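Side-chain contact in DUF1425 domain-containing protein (Shewanella loihica, PDB 3O0L), which is of unknown function but belongs to the DUF1425 family of the E-set clan and is probably a bacterial lipoprotein with a beta-sandwich-like fold: residues R16-G20 with S21-D25. Sequence-based numbering, arbitrary orientation.
Sequences RVDNG and SFHSD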
loop_
_atom_site.group_PDB
_atom_site.type_symbol
_atom_site.label_atom_id
_atom_site.label_comp_id
_atom_site.label_asym_id
_atom_site.label_seq_id
_atom_site.Cartn_x
_atom_site.Cartn_y
_atom_site.Cartn_z
ATOM N N ARG A 16 -0.530 -6.186 -6.084
ATOM C CA ARG A 16 -0.428 -7.008 -7.255
ATOM C C ARG A 16 -1.445 -6.612 -8.297
ATOM O O ARG A 16 -2.567 -6.222 -7.978
ATOM C CB ARG A 16 -0.500 -8.479 -6.924
ATOM C CG ARG A 16 -1.749 -8.972 -6.411
ATOM C CD ARG A 16 -1.682 -10.549 -6.214
ATOM N NE ARG A 16 -1.706 -11.254 -7.485
ATOM C CZ ARG A 16 -1.226 -12.488 -7.692
ATOM N NH1 ARG A 16 -0.684 -13.191 -6.702
ATOM N NH2 ARG A 16 -1.291 -13.025 -8.902
ATOM N N VAL A 17 -1.008 -6.730 -9.541
ATOM C CA VAL A 17 -1.770 -6.405 -10.733
ATOM C C VAL A 17 -1.754 -7.626 -11.636
ATOM O O VAL A 17 -0.676 -8.226 -11.900
ATOM C CB VAL A 17 -1.137 -5.198 -11.477
ATOM C CG1 VAL A 17 -1.892 -4.895 -12.794
ATOM C CG2 VAL A 17 -1.065 -3.986 -10.558
ATOM N N ASP A 18 -2.927 -7.994 -12.148
ATOM C CA ASP A 18 -3.047 -9.081 -13.082
ATOM C C ASP A 18 -3.967 -8.603 -14.196
ATOM O O ASP A 18 -5.170 -8.381 -13.978
ATOM C CB ASP A 18 -3.565 -10.350 -12.397
ATOM C CG ASP A 18 -2.668 -10.804 -11.274
ATOM O OD1 ASP A 18 -1.624 -11.460 -11.539
ATOM O OD2 ASP A 18 -2.985 -10.483 -10.105
ATOM N N ASN A 19 -3.384 -8.400 -15.374
ATOM C CA ASN A 19 -4.095 -7.767 -16.469
ATOM C C ASN A 19 -3.689 -8.398 -17.809
ATOM O O ASN A 19 -2.685 -8.011 -18.420
ATOM C CB ASN A 19 -3.809 -6.266 -16.408
ATOM C CG ASN A 19 -4.727 -5.455 -17.311
ATOM O OD1 ASN A 19 -5.909 -5.756 -17.450
ATOM N ND2 ASN A 19 -4.182 -4.424 -17.922
ATOM N N GLY A 20 -4.459 -9.404 -18.224
ATOM C CA GLY A 20 -4.137 -10.214 -19.391
ATOM C C GLY A 20 -2.825 -10.921 -19.121
ATOM O O GLY A 20 -2.676 -11.608 -18.102
ATOM N N SER A 21 -1.847 -10.680 -19.985
ATOM C CA SER A 21 -0.558 -11.350 -19.892
ATOM C C SER A 21 0.373 -10.665 -18.878
ATOM O O SER A 21 1.382 -11.249 -18.482
ATOM C CB SER A 21 0.086 -11.415 -21.289
ATOM O OG SER A 21 0.355 -10.105 -21.770
ATOM N N PHE A 22 0.007 -9.452 -18.441
ATOM C CA PHE A 22 0.761 -8.682 -17.478
ATOM C C PHE A 22 0.471 -9.066 -16.027
ATOM O O PHE A 22 -0.682 -9.022 -15.569
ATOM C CB PHE A 22 0.456 -7.198 -17.665
ATOM C CG PHE A 22 1.246 -6.301 -16.761
ATOM C CD1 PHE A 22 2.581 -6.012 -17.062
ATOM C CD2 PHE A 22 0.687 -5.746 -15.603
ATOM C CE1 PHE A 22 3.346 -5.187 -16.245
ATOM C CE2 PHE A 22 1.468 -4.910 -14.768
ATOM C CZ PHE A 22 2.792 -4.635 -15.092
ATOM N N HIS A 23 1.525 -9.415 -15.293
ATOM C CA HIS A 23 1.418 -9.777 -13.878
ATOM C C HIS A 23 2.557 -9.094 -13.096
ATOM O O HIS A 23 3.732 -9.265 -13.431
ATOM C CB HIS A 23 1.474 -11.297 -13.735
ATOM C CG HIS A 23 0.416 -12.015 -14.516
ATOM N ND1 HIS A 23 -0.866 -12.196 -14.042
ATOM C CD2 HIS A 23 0.447 -12.585 -15.746
ATOM C CE1 HIS A 23 -1.580 -12.840 -14.950
ATOM N NE2 HIS A 23 -0.804 -13.093 -15.992
ATOM N N SER A 24 2.240 -8.276 -12.104
ATOM C CA SER A 24 3.259 -7.758 -11.231
ATOM C C SER A 24 2.839 -7.926 -9.798
ATOM O O SER A 24 1.679 -8.082 -9.511
ATOM C CB SER A 24 3.502 -6.283 -11.500
ATOM O OG SER A 24 2.316 -5.570 -11.333
ATOM N N ASP A 25 3.806 -7.900 -8.900
ATOM C CA ASP A 25 3.565 -8.097 -7.499
ATOM C C ASP A 25 4.714 -7.442 -6.793
ATOM O O ASP A 25 5.832 -7.949 -6.843
ATOM C CB ASP A 25 3.491 -9.601 -7.214
ATOM C CG ASP A 25 2.972 -9.932 -5.821
ATOM O OD1 ASP A 25 2.970 -9.065 -4.938
ATOM O OD2 ASP A 25 2.570 -11.102 -5.625
HETATM O O HOH W 1 0.573 -10.640 -10.176
#
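The carboxylate oxygen OD1 of D18 accepts from both strands of its hairpin, H23 ND1 across the strand pair and R16 NH2 along its own strand, and it illustrates how one acceptor can tie a cross-strand pair to a same-strand neighbour. From the facing strand H23 sends its ND1 proton to OD1 at 2.7 Å, an almost straight bond (173°) that lies in the imidazole plane and uses the anti lone pair. R16, two residues back, comes side-on: its NE takes the syn lone pair of OD2 at 3.0 Å, closing a salt bridge, while NH2 reaches OD1 at 3.1 Å. With CG of H23 anti to the carbonyl carbon (chi1 -57°), the ring leans over the neighbouring strand and presents its edge to the carboxylate, the two planes turned 51° apart. An asparagine in place of D18 would probably cost the R16 guanidinium its salt-bridge partner, leaving the more distant charge of D25, and might weaken the hold on the H23 ring. A water lies 2.7 Å from OD1 and also bridges to the carbonyl O of S24. The setting is a two-residue beta hairpin, strands 14-19 and 22-34 joined by a type II' turn from N19 to F22, with G20 at positive phi; N19 N bonds F22 O at 2.8 Å, and V17 and S24 form the next hydrogen-bonded pair. On the other face of the sheet, V17 CG1 abuts the edge of the F22 ring, 3.9 Å from CE2. S24 OG lies 3.5 Å from V17 CB and is hydrogen-bonded to E108, while V17 also packs on I7 of the second subunit.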